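Local coordinates for acetyl-CoA hydrolase/transferase family protein (Porphyromonas gingivalis, PDB 2NVV), which probably moves the acyl group of acetyl-CoA to water or moves CoA between carboxylates, as a zinc-containing member of the acetyl-CoA hydrolase/transferase family, at residues A[70-75]-A[90-95]; A[111-116]-A[332-337]; A[214-219]-A[312-317]; A[439-444]-A[458-463]. All coordinates share one frame; numbering follows the deposited sequence.

Contact 1: residues A[70-75]-A[90-95]; sequences VLAQAD and RNLINN
L92 reaches from one helix to the end of another and touches it with both methyl groups. CD2 lies 4.0 Å from A72 CB. The same methyl is 4.0 Å from A72 O, so it rests on the methyl and the carbonyl oxygen of one residue. The other branch, CD1, meets the carboxylate of D75, with D75 OD1 at 4.1 Å. The D75 side chain runs roughly perpendicular to that of L92. The contact is therefore plain van der Waals packing, apolar at A72 and mixed at D75.

The L92 side chain swings CG anti to the backbone N (chi1 -175°), and its two methyls then divide between A72 and D75. A72 is the point of closest backbone approach, its CA 6.8 Å from L92 CA. D75 is placed by the way its helix finishes. It has a positive phi of 54° and belongs to a Schellman motif. One of the two bonds of that motif runs from D75 N to A72 O, at 2.9 Å. The carbonyl that L92 touches is thus also one that receives a capping N-H. K54 makes a long, weak ion pair with D75.

The contact joins the C-terminal parts of helices 65-73 and 87-94, linked in sequence through strand 77-81 of the parallel seven-stranded sheet. Helix 35-47 packs against V70, L71 and A74, while I93 and N94 pack on Q467 of the second subunit.

Contact 2: residues A[111-116]-A[332-337]; sequences DLRYGF and PQEYSN
R113 and E334 meet end to end in a salt bridge with two hydrogen bonds. From CB, which points toward the 332-337 segment, the R113 chain sends CG anti to its own carbonyl carbon (chi1 -61°). CD follows in a nearly extended step. The chain then bends at chi3, and this turns the NH1/NH2 edge of the guanidinium to the glutamate. NE is hydrogen-bonded outside the two segments. CZ stands 3.8 Å from both E334 OE1 and E334 OE2, which places it opposite the middle of the carboxylate. NH1 donates to E334 OE2 at 3.1 Å. NH2 donates to E334 OE1 at 3.0 Å. Both bonds are nearly straight, and each oxygen uses its syn lone pair. The two flat groups are nearly coplanar, 22° apart, so the paired bonds would restrain rotation of either group.

E334 comes from the opposite direction on an extended chain. The arginine is shared: NH1 also bridges to D178 and NH2 to E175. The three acids probably balance two close arginines, R113 and R182. Nearby, N337 bonds to E284, the predicted thioester-forming glutamate, while Y114 stacks on Y387 of the second subunit.

Helix 108-113 ends here in a Schellman motif at G115. Helix 333-336 starts after P332, and its E334 touches A109 and Q110 of helix 108-113. Helix 145-151 packs against R113 through T147 and R150.

Contact 3: residues A[214-219]-A[312-317]; sequences EPNDES and SVIQDI
N216 lays its amide against I314, and E218 reaches the backbone of S312. N216 CG lies 3.9 Å from I314 CG2, and N216 ND2 is 4.0 Å from I314 CB. The asparagine side chain stands roughly square to that of I314. I314 turns CG1 anti to its backbone N, which places the CG2 methyl against the asparagine. The amide is held from elsewhere, because N216 ND2 bonds to V309 O.

Here the loop that follows strand 206-212, the last strand of the parallel seven-stranded sheet, runs past the first turns of helix 311-318. This loop leads on to helix 226-245. N216 O also accepts from R311 at the start of helix 311-318.

E218 sets off with CG anti to its backbone N and then bends at chi2 (62°). The bend sets the carboxylate between S219 and the backbone N of S312. S312 N gives E218 OE2 a weak hydrogen bond of 3.3 Å. The same oxygen is gripped from its own segment, on the anti side: S219 N donates to E218 OE2 at 3.0 Å and S219 OG at 3.2 Å, from opposite faces of the carboxylate plane.

Contact 4: residues A[439-444]-A[458-463]; sequences RAHEII and QYLELG
A single methyl, L460 CD1, makes all the close contacts and fits among three residues of helix 436-446. It lies 3.9 Å from A440 CB and 3.9 Å from I444 CD1. The ends of I444 and L460 meet head-on. A440 and I444 stand one turn apart on the helix, and L460 CD1 meets both of them. All three of these residues are buried.

H441 carries the partly exposed side of the contact, and packs just as closely. Here L460 CD1 sits over one face of the imidazole, 4.0 Å from the ring centroid and 19° off its normal. It is a CH-pi contact, displaced toward the rim, with H441 CE1 and H441 NE2 each 3.8 Å from the methyl. The two side chains run alongside in opposite senses. The ring is brought there by CG standing anti to the carbonyl carbon (chi1 -82°), and H441 ND1 is hydrogen-bonded to R437 O. On the solvent side lies the exposed E461; its OE1 is 5.1 Å from H441 NE2, too far for direct contact.

L460 lies in a type I beta turn, Y459 to L462, where helix 453-459 gives way to loop. L460 O accepts from R437, a second tie to helix 436-446. I444 also packs on R453, L456 and R457 of helix 453-459. On helix 436-446, R439 bridges to the zinc ligand E416, and I443 packs on strand 427-430 of the five-stranded mixed sheet.

Overall arrangement
From the N terminus, contact 1 closes first, a short loop through strand 77-81 that pairs two helices of the N-terminal family region. Contact 2 opens next at 111-116 and closes only at 332-337, joining the N-terminal and C-terminal family regions. Contact 3 falls wholly within that long excursion and ties the loop after strand 206-212 to helix 311-318; its centre is about 29 Å from that of contact 2. Contact 4 follows in series, a short closure within the C-terminal region, on the other side of the chain's centre from contact 3. No two contacts cross or touch. Contacts 1 and 2 both border the second subunit.

Contact 1: residues A[70-75]-A[90-95]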
# COMPACT_ATOMS: atom_id res chain seq x y z
N VAL A 70 19.05 19.77 -17.62
CA VAL A 70 19.07 20.58 -18.83
C VAL A 70 17.64 20.91 -19.31
O VAL A 70 17.37 22.04 -19.72
CB VAL A 70 19.87 19.86 -19.95
CG1 VAL A 70 19.14 18.61 -20.42
CG2 VAL A 70 20.10 20.82 -21.10
N LEU A 71 16.74 19.94 -19.23
CA LEU A 71 15.36 20.13 -19.67
C LEU A 71 14.63 21.12 -18.77
O LEU A 71 13.81 21.92 -19.24
CB LEU A 71 14.63 18.79 -19.70
CG LEU A 71 14.32 18.14 -21.07
CD1 LEU A 71 15.07 18.83 -22.20
CD2 LEU A 71 14.65 16.65 -21.01
N ALA A 72 14.93 21.08 -17.48
CA ALA A 72 14.31 21.97 -16.52
C ALA A 72 14.85 23.39 -16.69
O ALA A 72 14.09 24.35 -16.62
CB ALA A 72 14.58 21.48 -15.09
N GLN A 73 16.16 23.53 -16.90
CA GLN A 73 16.77 24.84 -17.09
C GLN A 73 16.20 25.45 -18.37
O GLN A 73 16.12 26.67 -18.50
CB GLN A 73 18.29 24.73 -17.21
CG GLN A 73 18.99 24.14 -16.01
CD GLN A 73 20.51 24.13 -16.16
OE1 GLN A 73 21.06 23.72 -17.19
NE2 GLN A 73 21.21 24.57 -15.11
N ALA A 74 15.82 24.59 -19.30
CA ALA A 74 15.25 25.01 -20.58
C ALA A 74 13.77 25.35 -20.42
O ALA A 74 13.14 25.86 -21.35
CB ALA A 74 15.42 23.92 -21.62
N ASP A 75 13.21 25.06 -19.25
CA ASP A 75 11.80 25.32 -18.98
C ASP A 75 10.95 24.66 -20.07
O ASP A 75 10.08 25.27 -20.66
CB ASP A 75 11.55 26.83 -18.93
CG ASP A 75 10.13 27.18 -18.45
OD1 ASP A 75 9.52 26.37 -17.73
OD2 ASP A 75 9.64 28.28 -18.79
N ARG A 90 13.70 20.06 -9.40
CA ARG A 90 13.08 20.14 -8.08
C ARG A 90 12.63 21.55 -7.75
O ARG A 90 11.55 21.74 -7.19
CB ARG A 90 14.06 19.66 -7.02
CG ARG A 90 13.52 19.70 -5.58
CD ARG A 90 14.32 18.74 -4.71
NE ARG A 90 15.74 18.86 -4.99
CZ ARG A 90 16.58 17.85 -5.15
NH1 ARG A 90 17.86 18.09 -5.40
NH2 ARG A 90 16.16 16.60 -5.05
N ASN A 91 13.44 22.55 -8.09
CA ASN A 91 13.08 23.94 -7.82
C ASN A 91 11.95 24.35 -8.76
O ASN A 91 10.99 25.00 -8.34
CB ASN A 91 14.28 24.86 -8.05
CG ASN A 91 15.36 24.67 -7.01
OD1 ASN A 91 16.49 25.12 -7.19
ND2 ASN A 91 15.01 24.00 -5.91
N LEU A 92 12.07 23.96 -10.02
CA LEU A 92 11.05 24.27 -11.02
C LEU A 92 9.70 23.78 -10.50
O LEU A 92 8.68 24.46 -10.63
CB LEU A 92 11.38 23.56 -12.33
CG LEU A 92 10.50 23.84 -13.55
CD1 LEU A 92 10.64 25.29 -13.94
CD2 LEU A 92 10.90 22.94 -14.71
N ILE A 93 9.71 22.59 -9.90
CA ILE A 93 8.52 21.98 -9.33
C ILE A 93 8.00 22.76 -8.13
O ILE A 93 6.85 23.19 -8.12
CB ILE A 93 8.80 20.54 -8.86
CG1 ILE A 93 9.17 19.66 -10.06
CG2 ILE A 93 7.58 19.99 -8.15
CD1 ILE A 93 9.74 18.29 -9.67
N ASN A 94 8.86 22.93 -7.13
CA ASN A 94 8.49 23.64 -5.89
C ASN A 94 8.11 25.10 -6.11
O ASN A 94 7.51 25.72 -5.25
CB ASN A 94 9.62 23.53 -4.86
CG ASN A 94 9.69 22.14 -4.22
OD1 ASN A 94 10.78 21.59 -4.03
ND2 ASN A 94 8.54 21.58 -3.88
N ASN A 95 8.47 25.65 -7.27
CA ASN A 95 8.10 27.02 -7.61
C ASN A 95 6.80 26.99 -8.41
O ASN A 95 6.36 28.01 -8.93
CB ASN A 95 9.21 27.70 -8.42
CG ASN A 95 10.40 28.09 -7.58
OD1 ASN A 95 11.53 28.16 -8.06
ND2 ASN A 95 10.15 28.35 -6.30

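Contact 2: residues A[111-116]-A[332-337]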
# COMPACT_ATOMS: atom_id res chain seq x y z
N ASP A 111 0.09 1.00 -16.05
CA ASP A 111 -0.87 2.09 -16.13
C ASP A 111 -0.73 2.84 -17.44
O ASP A 111 -1.66 3.50 -17.89
CB ASP A 111 -0.68 3.04 -14.95
CG ASP A 111 -1.27 2.49 -13.67
OD1 ASP A 111 -1.59 1.28 -13.64
OD2 ASP A 111 -1.40 3.25 -12.68
N LEU A 112 0.45 2.74 -18.05
CA LEU A 112 0.71 3.37 -19.33
C LEU A 112 -0.03 2.52 -20.35
O LEU A 112 -0.69 3.05 -21.24
CB LEU A 112 2.21 3.37 -19.62
CG LEU A 112 2.95 4.64 -19.19
CD1 LEU A 112 4.46 4.41 -19.25
CD2 LEU A 112 2.53 5.79 -20.09
N ARG A 113 0.08 1.21 -20.22
CA ARG A 113 -0.57 0.28 -21.12
C ARG A 113 -2.09 0.38 -20.98
O ARG A 113 -2.80 0.25 -21.97
CB ARG A 113 -0.10 -1.15 -20.83
CG ARG A 113 1.39 -1.36 -21.02
CD ARG A 113 1.72 -2.84 -21.21
NE ARG A 113 1.39 -3.63 -20.02
CZ ARG A 113 2.21 -3.85 -19.00
NH1 ARG A 113 1.79 -4.58 -17.98
NH2 ARG A 113 3.44 -3.35 -19.01
N TYR A 114 -2.56 0.63 -19.76
CA TYR A 114 -4.00 0.77 -19.50
C TYR A 114 -4.54 2.05 -20.14
O TYR A 114 -5.75 2.22 -20.28
CB TYR A 114 -4.27 0.82 -17.98
CG TYR A 114 -3.90 -0.45 -17.24
CD1 TYR A 114 -3.60 -1.62 -17.94
CD2 TYR A 114 -3.88 -0.49 -15.85
CE1 TYR A 114 -3.28 -2.80 -17.26
CE2 TYR A 114 -3.57 -1.67 -15.16
CZ TYR A 114 -3.27 -2.82 -15.88
OH TYR A 114 -2.95 -3.98 -15.22
N GLY A 115 -3.64 2.95 -20.52
CA GLY A 115 -4.03 4.19 -21.14
C GLY A 115 -4.30 5.31 -20.15
O GLY A 115 -4.83 6.36 -20.54
N PHE A 116 -3.93 5.10 -18.89
CA PHE A 116 -4.16 6.10 -17.85
C PHE A 116 -3.49 7.45 -18.11
O PHE A 116 -4.02 8.50 -17.75
CB PHE A 116 -3.74 5.55 -16.49
CG PHE A 116 -4.61 4.43 -15.99
CD1 PHE A 116 -5.74 4.05 -16.70
CD2 PHE A 116 -4.28 3.75 -14.82
CE1 PHE A 116 -6.55 3.00 -16.24
CE2 PHE A 116 -5.09 2.70 -14.35
CZ PHE A 116 -6.22 2.33 -15.07
N PRO A 332 12.84 -4.68 -15.26
CA PRO A 332 12.09 -3.42 -15.40
C PRO A 332 11.52 -3.20 -14.01
O PRO A 332 11.30 -4.16 -13.30
CB PRO A 332 11.00 -3.78 -16.42
CG PRO A 332 11.62 -4.91 -17.21
CD PRO A 332 12.25 -5.73 -16.12
N GLN A 333 11.27 -1.95 -13.63
CA GLN A 333 10.75 -1.66 -12.30
C GLN A 333 9.38 -2.31 -12.08
O GLN A 333 8.91 -2.47 -10.95
CB GLN A 333 10.67 -0.14 -12.08
CG GLN A 333 9.73 0.59 -13.01
CD GLN A 333 10.04 2.08 -13.07
OE1 GLN A 333 11.10 2.47 -13.55
NE2 GLN A 333 9.12 2.91 -12.59
N GLU A 334 8.74 -2.70 -13.17
CA GLU A 334 7.45 -3.35 -13.06
C GLU A 334 7.64 -4.68 -12.35
O GLU A 334 6.75 -5.17 -11.68
CB GLU A 334 6.85 -3.59 -14.45
CG GLU A 334 5.71 -4.60 -14.47
CD GLU A 334 4.79 -4.44 -15.67
OE1 GLU A 334 5.29 -4.16 -16.78
OE2 GLU A 334 3.57 -4.60 -15.49
N TYR A 335 8.83 -5.25 -12.50
CA TYR A 335 9.16 -6.52 -11.85
C TYR A 335 10.04 -6.37 -10.62
O TYR A 335 9.79 -7.01 -9.61
CB TYR A 335 9.83 -7.45 -12.84
CG TYR A 335 8.89 -7.96 -13.89
CD1 TYR A 335 8.62 -7.22 -15.05
CD2 TYR A 335 8.24 -9.19 -13.73
CE1 TYR A 335 7.73 -7.69 -16.00
CE2 TYR A 335 7.35 -9.66 -14.68
CZ TYR A 335 7.10 -8.91 -15.81
OH TYR A 335 6.21 -9.41 -16.74
N SER A 336 11.07 -5.53 -10.69
CA SER A 336 11.96 -5.33 -9.55
C SER A 336 11.21 -4.81 -8.31
O SER A 336 11.62 -5.09 -7.18
CB SER A 336 13.09 -4.36 -9.93
OG SER A 336 12.63 -3.04 -10.11
N ASN A 337 10.13 -4.08 -8.52
CA ASN A 337 9.34 -3.51 -7.43
C ASN A 337 7.95 -4.11 -7.32
O ASN A 337 7.09 -3.55 -6.66
CB ASN A 337 9.17 -1.99 -7.64
CG ASN A 337 10.47 -1.24 -7.62
OD1 ASN A 337 11.50 -1.74 -8.08
ND2 ASN A 337 10.43 -0.02 -7.11

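Contact 3: residues A[214-219]-A[312-317]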
# COMPACT_ATOMS: atom_id res chain seq x y z
N GLU A 214 30.00 7.68 -23.38
CA GLU A 214 29.84 8.32 -22.09
C GLU A 214 30.18 7.38 -20.95
O GLU A 214 29.52 6.37 -20.73
CB GLU A 214 28.39 8.83 -21.95
CG GLU A 214 27.95 9.75 -23.08
CD GLU A 214 28.67 11.08 -23.07
OE1 GLU A 214 28.71 11.74 -24.13
OE2 GLU A 214 29.18 11.47 -22.00
N PRO A 215 31.24 7.72 -20.20
CA PRO A 215 31.68 6.90 -19.06
C PRO A 215 30.86 7.19 -17.81
O PRO A 215 30.19 8.21 -17.74
CB PRO A 215 33.13 7.31 -18.90
CG PRO A 215 33.08 8.78 -19.21
CD PRO A 215 32.20 8.81 -20.45
N ASN A 216 30.92 6.29 -16.84
CA ASN A 216 30.22 6.44 -15.57
C ASN A 216 30.95 7.51 -14.78
O ASN A 216 32.16 7.70 -14.96
CB ASN A 216 30.26 5.13 -14.76
CG ASN A 216 29.12 4.19 -15.11
OD1 ASN A 216 28.84 3.92 -16.28
ND2 ASN A 216 28.47 3.66 -14.08
N ASP A 217 30.23 8.23 -13.91
CA ASP A 217 30.89 9.24 -13.09
C ASP A 217 31.67 8.44 -12.05
O ASP A 217 31.43 7.24 -11.89
CB ASP A 217 29.89 10.13 -12.36
CG ASP A 217 29.13 11.04 -13.30
OD1 ASP A 217 28.24 10.54 -14.04
OD2 ASP A 217 29.43 12.27 -13.29
N GLU A 218 32.61 9.08 -11.36
CA GLU A 218 33.33 8.34 -10.35
C GLU A 218 32.73 8.65 -9.00
O GLU A 218 31.95 9.59 -8.85
CB GLU A 218 34.83 8.67 -10.35
CG GLU A 218 35.60 7.82 -9.34
CD GLU A 218 35.54 6.31 -9.64
OE1 GLU A 218 36.15 5.87 -10.65
OE2 GLU A 218 34.89 5.55 -8.88
N SER A 219 33.08 7.82 -8.01
CA SER A 219 32.59 7.97 -6.65
C SER A 219 33.07 9.28 -6.07
O SER A 219 34.27 9.56 -6.06
CB SER A 219 33.07 6.80 -5.79
OG SER A 219 34.48 6.65 -5.88
N SER A 312 34.94 3.23 -11.29
CA SER A 312 35.92 2.23 -10.90
C SER A 312 35.29 0.86 -10.77
O SER A 312 35.87 -0.15 -11.17
CB SER A 312 36.56 2.61 -9.56
OG SER A 312 37.28 1.51 -9.02
N VAL A 313 34.08 0.84 -10.22
CA VAL A 313 33.33 -0.39 -10.01
C VAL A 313 32.77 -0.99 -11.30
O VAL A 313 32.83 -2.21 -11.50
CB VAL A 313 32.19 -0.15 -9.01
CG1 VAL A 313 31.31 -1.38 -8.91
CG2 VAL A 313 32.76 0.19 -7.64
N ILE A 314 32.24 -0.13 -12.17
CA ILE A 314 31.67 -0.59 -13.44
C ILE A 314 32.74 -1.16 -14.33
O ILE A 314 32.49 -2.10 -15.07
CB ILE A 314 30.93 0.55 -14.18
CG1 ILE A 314 30.10 -0.04 -15.32
CG2 ILE A 314 31.92 1.56 -14.74
CD1 ILE A 314 28.98 -0.95 -14.87
N GLN A 315 33.95 -0.60 -14.27
CA GLN A 315 35.06 -1.10 -15.08
C GLN A 315 35.52 -2.45 -14.54
O GLN A 315 35.91 -3.32 -15.31
CB GLN A 315 36.22 -0.11 -15.08
CG GLN A 315 35.87 1.24 -15.67
CD GLN A 315 37.07 2.15 -15.85
OE1 GLN A 315 37.84 2.38 -14.91
NE2 GLN A 315 37.23 2.68 -17.06
N ASP A 316 35.45 -2.62 -13.23
CA ASP A 316 35.85 -3.89 -12.64
C ASP A 316 34.87 -4.99 -13.05
O ASP A 316 35.27 -6.14 -13.32
CB ASP A 316 35.91 -3.77 -11.12
CG ASP A 316 36.29 -5.08 -10.44
OD1 ASP A 316 37.23 -5.76 -10.91
OD2 ASP A 316 35.65 -5.43 -9.43
N ILE A 317 33.59 -4.65 -13.09
CA ILE A 317 32.56 -5.60 -13.48
C ILE A 317 32.76 -6.00 -14.94
O ILE A 317 32.84 -7.18 -15.27
CB ILE A 317 31.15 -5.00 -13.29
CG1 ILE A 317 30.87 -4.81 -11.80
CG2 ILE A 317 30.09 -5.90 -13.93
CD1 ILE A 317 29.57 -4.10 -11.49

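Contact 4: residues A[439-444]-A[458-463]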
# COMPACT_ATOMS: atom_id res chain seq x y z
N ARG A 439 3.12 2.12 20.73
CA ARG A 439 4.21 2.29 19.77
C ARG A 439 4.86 3.68 19.88
O ARG A 439 6.01 3.87 19.50
CB ARG A 439 3.72 1.96 18.34
CG ARG A 439 2.91 3.01 17.64
CD ARG A 439 2.65 2.55 16.20
NE ARG A 439 1.52 1.63 16.13
CZ ARG A 439 0.27 2.01 15.92
NH1 ARG A 439 -0.71 1.11 15.87
NH2 ARG A 439 -0.01 3.31 15.76
N ALA A 440 4.12 4.64 20.44
CA ALA A 440 4.67 5.98 20.64
C ALA A 440 5.71 5.91 21.76
O ALA A 440 6.80 6.49 21.66
CB ALA A 440 3.56 6.96 21.01
N HIS A 441 5.40 5.21 22.84
CA HIS A 441 6.35 5.09 23.93
C HIS A 441 7.57 4.29 23.52
O HIS A 441 8.68 4.58 23.94
CB HIS A 441 5.70 4.47 25.16
CG HIS A 441 4.92 5.45 25.98
ND1 HIS A 441 3.55 5.45 26.03
CD2 HIS A 441 5.33 6.48 26.76
CE1 HIS A 441 3.14 6.44 26.81
NE2 HIS A 441 4.21 7.08 27.26
N GLU A 442 7.36 3.29 22.68
CA GLU A 442 8.47 2.49 22.19
C GLU A 442 9.36 3.36 21.31
O GLU A 442 10.58 3.36 21.46
CB GLU A 442 7.94 1.29 21.40
CG GLU A 442 9.00 0.38 20.82
CD GLU A 442 9.82 -0.35 21.88
OE1 GLU A 442 10.63 -1.21 21.49
OE2 GLU A 442 9.66 -0.05 23.08
N ILE A 443 8.76 4.10 20.39
CA ILE A 443 9.51 4.98 19.49
C ILE A 443 10.24 6.07 20.26
O ILE A 443 11.36 6.44 19.93
CB ILE A 443 8.59 5.67 18.46
CG1 ILE A 443 8.05 4.63 17.46
CG2 ILE A 443 9.35 6.76 17.72
CD1 ILE A 443 7.07 5.20 16.45
N ILE A 444 9.60 6.59 21.30
CA ILE A 444 10.20 7.65 22.11
C ILE A 444 11.41 7.16 22.89
O ILE A 444 12.47 7.77 22.87
CB ILE A 444 9.14 8.21 23.09
CG1 ILE A 444 8.07 8.97 22.30
CG2 ILE A 444 9.79 9.14 24.11
CD1 ILE A 444 6.92 9.46 23.13
N GLN A 458 5.31 14.41 26.90
CA GLN A 458 4.33 15.39 27.37
C GLN A 458 3.19 15.55 26.37
O GLN A 458 2.06 15.89 26.74
CB GLN A 458 4.99 16.75 27.59
CG GLN A 458 5.90 16.83 28.80
CD GLN A 458 6.52 18.20 28.96
OE1 GLN A 458 7.21 18.69 28.07
NE2 GLN A 458 6.29 18.83 30.11
N TYR A 459 3.48 15.31 25.10
CA TYR A 459 2.47 15.41 24.06
C TYR A 459 1.40 14.35 24.24
O TYR A 459 0.24 14.56 23.89
CB TYR A 459 3.11 15.25 22.67
CG TYR A 459 2.12 15.38 21.54
CD1 TYR A 459 1.61 16.63 21.17
CD2 TYR A 459 1.65 14.26 20.87
CE1 TYR A 459 0.67 16.75 20.15
CE2 TYR A 459 0.70 14.36 19.85
CZ TYR A 459 0.22 15.61 19.50
OH TYR A 459 -0.71 15.70 18.50
N LEU A 460 1.79 13.21 24.79
CA LEU A 460 0.85 12.11 25.01
C LEU A 460 -0.03 12.32 26.24
O LEU A 460 -0.96 11.54 26.49
CB LEU A 460 1.61 10.80 25.15
CG LEU A 460 2.29 10.33 23.86
CD1 LEU A 460 3.22 9.15 24.17
CD2 LEU A 460 1.21 9.95 22.83
N GLU A 461 0.26 13.37 27.00
CA GLU A 461 -0.52 13.66 28.20
C GLU A 461 -1.23 15.00 28.11
O GLU A 461 -1.34 15.70 29.12
CB GLU A 461 0.39 13.66 29.42
CG GLU A 461 1.19 12.38 29.60
CD GLU A 461 0.32 11.13 29.73
OE1 GLU A 461 0.90 10.01 29.81
OE2 GLU A 461 -0.93 11.25 29.76
N LEU A 462 -1.70 15.37 26.92
CA LEU A 462 -2.36 16.65 26.75
C LEU A 462 -3.88 16.58 26.85
O LEU A 462 -4.58 17.51 26.43
CB LEU A 462 -1.95 17.29 25.41
CG LEU A 462 -0.47 17.71 25.32
CD1 LEU A 462 -0.21 18.48 24.02
CD2 LEU A 462 -0.11 18.57 26.52
N GLY A 463 -4.38 15.48 27.41
CA GLY A 463 -5.81 15.32 27.59
C GLY A 463 -6.64 14.82 26.42
O GLY A 463 -7.86 14.71 26.55